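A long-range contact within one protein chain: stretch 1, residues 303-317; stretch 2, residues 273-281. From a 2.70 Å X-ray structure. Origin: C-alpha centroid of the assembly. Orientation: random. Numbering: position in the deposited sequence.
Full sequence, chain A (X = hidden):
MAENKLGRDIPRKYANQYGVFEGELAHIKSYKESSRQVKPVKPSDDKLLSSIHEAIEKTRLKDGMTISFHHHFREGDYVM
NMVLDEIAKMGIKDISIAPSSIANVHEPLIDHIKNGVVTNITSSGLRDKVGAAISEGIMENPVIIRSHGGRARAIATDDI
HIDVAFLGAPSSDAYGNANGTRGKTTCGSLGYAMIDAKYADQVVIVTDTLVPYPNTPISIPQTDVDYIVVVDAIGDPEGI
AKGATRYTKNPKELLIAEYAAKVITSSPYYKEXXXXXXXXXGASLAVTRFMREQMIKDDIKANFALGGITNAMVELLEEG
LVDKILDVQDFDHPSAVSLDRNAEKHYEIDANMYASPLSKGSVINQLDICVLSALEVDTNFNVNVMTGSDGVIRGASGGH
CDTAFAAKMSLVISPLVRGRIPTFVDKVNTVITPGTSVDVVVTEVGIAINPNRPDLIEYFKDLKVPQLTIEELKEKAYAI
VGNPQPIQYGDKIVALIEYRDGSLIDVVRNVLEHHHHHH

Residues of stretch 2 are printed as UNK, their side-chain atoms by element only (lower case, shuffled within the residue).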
# COMPACT_ATOMS: atom_id res chain seq x y z
N ASN A 303 -4.88 -20.77 -12.84
CA ASN A 303 -4.33 -20.19 -11.62
C ASN A 303 -5.06 -18.91 -11.18
O ASN A 303 -5.29 -18.71 -9.99
CB ASN A 303 -2.84 -19.88 -11.79
CG ASN A 303 -2.56 -18.91 -12.93
OD1 ASN A 303 -1.42 -18.48 -13.12
ND2 ASN A 303 -3.60 -18.57 -13.70
N PHE A 304 -5.42 -18.05 -12.13
CA PHE A 304 -6.15 -16.84 -11.78
C PHE A 304 -6.83 -16.15 -12.96
O PHE A 304 -6.47 -16.38 -14.11
CB PHE A 304 -5.24 -15.82 -11.07
CG PHE A 304 -4.24 -15.15 -11.98
CD1 PHE A 304 -3.00 -15.73 -12.21
CD2 PHE A 304 -4.55 -13.97 -12.64
CE1 PHE A 304 -2.09 -15.15 -13.08
CE2 PHE A 304 -3.65 -13.39 -13.52
CZ PHE A 304 -2.42 -13.97 -13.74
N ALA A 305 -7.81 -15.33 -12.63
CA ALA A 305 -8.56 -14.55 -13.60
C ALA A 305 -8.32 -13.07 -13.22
O ALA A 305 -8.12 -12.75 -12.04
CB ALA A 305 -10.02 -14.90 -13.52
N LEU A 306 -8.36 -12.18 -14.21
CA LEU A 306 -8.10 -10.77 -13.96
C LEU A 306 -9.16 -9.83 -14.50
O LEU A 306 -10.21 -10.24 -14.98
CB LEU A 306 -6.75 -10.40 -14.57
CG LEU A 306 -6.21 -8.99 -14.37
CD1 LEU A 306 -6.02 -8.74 -12.88
CD2 LEU A 306 -4.89 -8.84 -15.12
N GLY A 307 -8.85 -8.54 -14.40
CA GLY A 307 -9.71 -7.49 -14.94
C GLY A 307 -10.89 -7.01 -14.13
O GLY A 307 -10.82 -6.80 -12.92
N GLY A 308 -11.95 -6.74 -14.89
CA GLY A 308 -13.20 -6.31 -14.33
C GLY A 308 -13.89 -7.64 -14.18
O GLY A 308 -14.17 -8.33 -15.16
N ILE A 309 -14.13 -8.00 -12.93
CA ILE A 309 -14.75 -9.25 -12.59
C ILE A 309 -16.25 -9.20 -12.77
O ILE A 309 -16.85 -8.14 -12.64
CB ILE A 309 -14.41 -9.59 -11.14
CG1 ILE A 309 -12.89 -9.52 -10.97
CG2 ILE A 309 -14.97 -10.95 -10.77
CD1 ILE A 309 -12.09 -10.35 -11.98
N THR A 310 -16.85 -10.34 -13.12
CA THR A 310 -18.30 -10.45 -13.29
C THR A 310 -18.68 -11.70 -12.51
O THR A 310 -17.80 -12.47 -12.12
CB THR A 310 -18.73 -10.68 -14.74
OG1 THR A 310 -18.56 -12.06 -15.06
CG2 THR A 310 -17.89 -9.86 -15.68
N ASN A 311 -19.97 -11.91 -12.29
CA ASN A 311 -20.42 -13.08 -11.55
C ASN A 311 -19.93 -14.38 -12.15
O ASN A 311 -19.71 -15.34 -11.42
CB ASN A 311 -21.94 -13.11 -11.44
CG ASN A 311 -22.45 -14.27 -10.61
OD1 ASN A 311 -23.01 -15.23 -11.14
ND2 ASN A 311 -22.24 -14.21 -9.28
N ALA A 312 -19.75 -14.42 -13.48
CA ALA A 312 -19.27 -15.63 -14.13
C ALA A 312 -17.91 -16.00 -13.58
O ALA A 312 -17.57 -17.18 -13.43
CB ALA A 312 -19.16 -15.42 -15.61
N MSE A 313 -17.14 -14.97 -13.25
CA MSE A 313 -15.81 -15.17 -12.70
C MSE A 313 -15.88 -15.71 -11.28
O MSE A 313 -15.10 -16.58 -10.90
CB MSE A 313 -15.05 -13.84 -12.74
CG MSE A 313 -13.64 -14.02 -13.22
SE MSE A 313 -13.63 -15.05 -14.87
CE MSE A 313 -12.74 -13.70 -15.98
N VAL A 314 -16.81 -15.18 -10.49
CA VAL A 314 -16.98 -15.63 -9.13
C VAL A 314 -17.43 -17.07 -9.19
O VAL A 314 -16.99 -17.92 -8.41
CB VAL A 314 -18.06 -14.81 -8.40
CG1 VAL A 314 -18.13 -15.21 -6.93
CG2 VAL A 314 -17.78 -13.33 -8.55
N GLU A 315 -18.31 -17.34 -10.14
CA GLU A 315 -18.83 -18.68 -10.35
C GLU A 315 -17.66 -19.65 -10.48
O GLU A 315 -17.60 -20.64 -9.77
CB GLU A 315 -19.68 -18.72 -11.62
CG GLU A 315 -21.01 -19.45 -11.50
CD GLU A 315 -22.19 -18.53 -11.20
OE1 GLU A 315 -22.37 -18.10 -10.04
OE2 GLU A 315 -22.95 -18.23 -12.15
N LEU A 316 -16.71 -19.35 -11.37
CA LEU A 316 -15.56 -20.22 -11.57
C LEU A 316 -14.67 -20.38 -10.34
O LEU A 316 -14.10 -21.44 -10.11
CB LEU A 316 -14.71 -19.73 -12.73
CG LEU A 316 -15.28 -19.91 -14.15
CD1 LEU A 316 -14.36 -19.19 -15.13
CD2 LEU A 316 -15.40 -21.39 -14.51
N LEU A 317 -14.53 -19.30 -9.57
CA LEU A 317 -13.70 -19.34 -8.38
C LEU A 317 -14.31 -20.27 -7.32
O LEU A 317 -13.59 -20.88 -6.54
CB LEU A 317 -13.54 -17.93 -7.79
CG LEU A 317 -12.68 -17.88 -6.52
CD1 LEU A 317 -11.21 -17.90 -6.91
CD2 LEU A 317 -13.00 -16.65 -5.69
N UNK A 273 -2.92 -24.50 -14.64
CA UNK A 273 -2.38 -23.24 -14.12
C UNK A 273 -2.19 -22.08 -15.09
O UNK A 273 -1.26 -21.29 -14.94
N UNK A 274 -3.08 -21.95 -16.07
CA UNK A 274 -2.99 -20.88 -17.06
C UNK A 274 -3.86 -19.72 -16.60
O UNK A 274 -4.85 -19.93 -15.91
c UNK A 274 -4.94 -21.46 -18.57
c UNK A 274 -7.03 -20.41 -19.23
c UNK A 274 -7.75 -21.50 -18.74
c UNK A 274 -5.63 -20.40 -19.15
c UNK A 274 -7.07 -22.57 -18.17
c UNK A 274 -3.45 -21.40 -18.43
c UNK A 274 -5.67 -22.54 -18.08
N UNK A 275 -3.50 -18.50 -16.99
CA UNK A 275 -4.26 -17.32 -16.59
C UNK A 275 -5.05 -16.76 -17.76
O UNK A 275 -4.74 -17.04 -18.92
o UNK A 275 -2.32 -15.91 -17.02
c UNK A 275 -3.31 -16.23 -16.07
N UNK A 276 -6.06 -15.95 -17.47
CA UNK A 276 -6.86 -15.37 -18.53
C UNK A 276 -7.75 -14.23 -18.05
O UNK A 276 -8.00 -14.05 -16.85
c UNK A 276 -10.10 -16.41 -18.28
c UNK A 276 -9.50 -18.28 -16.33
c UNK A 276 -8.82 -16.94 -18.22
c UNK A 276 -10.77 -17.74 -16.39
c UNK A 276 -8.53 -17.88 -17.24
c UNK A 276 -11.07 -16.81 -17.37
c UNK A 276 -7.76 -16.44 -19.15
N UNK A 277 -8.23 -13.46 -19.02
CA UNK A 277 -9.13 -12.36 -18.75
C UNK A 277 -10.17 -12.35 -19.87
O UNK A 277 -9.82 -12.42 -21.04
c UNK A 277 -8.57 -8.51 -18.61
c UNK A 277 -8.37 -11.03 -18.73
n UNK A 277 -8.94 -7.82 -19.68
o UNK A 277 -7.72 -8.11 -17.82
c UNK A 277 -9.26 -9.84 -18.42
N UNK A 278 -11.45 -12.32 -19.49
CA UNK A 278 -12.53 -12.29 -20.46
C UNK A 278 -13.30 -10.99 -20.34
O UNK A 278 -13.09 -10.21 -19.42
c UNK A 278 -13.53 -13.44 -20.27
o UNK A 278 -13.95 -13.48 -18.90
c UNK A 278 -12.90 -14.77 -20.65
N UNK A 279 -14.21 -10.79 -21.28
CA UNK A 279 -15.00 -9.57 -21.30
C UNK A 279 -15.99 -9.40 -20.17
O UNK A 279 -16.12 -10.25 -19.29
N UNK A 280 -16.68 -8.27 -20.20
CA UNK A 280 -17.67 -7.97 -19.19
C UNK A 280 -19.08 -7.99 -19.79
O UNK A 280 -20.01 -7.48 -19.19
o UNK A 280 -17.37 -5.58 -19.56
c UNK A 280 -16.06 -6.59 -17.82
c UNK A 280 -17.39 -6.59 -18.54
N UNK A 281 -19.21 -8.57 -20.97
CA UNK A 281 -20.51 -8.63 -21.62
C UNK A 281 -20.37 -9.10 -23.06
O UNK A 281 -19.25 -9.26 -23.55

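Position 273 has no side-chain atoms, so it is Gly273. Its positive phi (71°) is one that glycine accepts most readily, and its CA lies 4.4 Å from the CA of Asn303.

Position 274 carries one carbon and then a ring of six carbons, none within 5.5 Å of stretch 1: Phe274. Its CA-to-CB bond points away from stretch 1, leaving the backbone to make the contact; Asn303 N donates to Phe274 O at 3.2 Å.

At position 275 the side chain is one carbon and one oxygen, and the carbon packs over a face of the Phe304 ring; hence Ser275. Its CB lies 3.6 Å from the Phe304 ring centroid, a CH-pi contact, while OG is hydrogen-bonded elsewhere in the structure.

Position 276 again shows one carbon leading into a six-carbon ring, lying among Ala305, Met313 and Leu316. This is Phe276, which has more of its area covered by stretch 1 than any other residue of stretch 2. Ala305 CB sits over one ring face and Leu316 CD1 approaches the edge, each 4.1 Å from Phe276 CZ. Selenomethionine Met313 brings its CE to 3.8 Å from Phe276 CE2. A broad, flat, apolar side chain thus bridges strand and helix.

Position 277 has three carbons in a row, the third carrying one oxygen and one nitrogen, and runs beside Leu306 and Gly307: Gln277. The chain is extended (chi1 and chi2 both t), with CG 3.6 Å from Leu306 O. An ideal CB on Gly307 would fall 2.9 Å from Gln277 CD, a clash, so glycine makes room for the amide.

Position 278 has one carbon bearing an oxygen and a carbon, and meets the end of Met313: Thr278. Its short side chain sets OG1 3.2 Å from Met313 CE.

Position 279 lacks side-chain atoms and is Gly279. Its O is 4.0 Å from Thr310 CG2; a CB would point away from stretch 1, so this contact does not itself call for glycine.

Position 280 repeats the branched pattern, its outer carbon near Gly308 and Thr310: Thr280. Its CG2 lies 3.7 Å from Gly308 O and gives an apolar touch to Thr310 CG2 at 4.3 Å.

Position 281, without side-chain atoms, is Gly281; it touches nothing on stretch 1, and this contact places no demand on it.

The contact works as a short parallel pairing reinforced by packing. Phe276 N donates weakly to Phe304 O (3.4 Å), and Leu306 N donates to Phe276 O (3.3 Å). Ser275 and Phe304 pack on one face of the sheet; on the other, Phe276 joins Ala305 and reaches the helix capped by Thr310.

Stretch 2, residues 273-281: GFSFQTGTG
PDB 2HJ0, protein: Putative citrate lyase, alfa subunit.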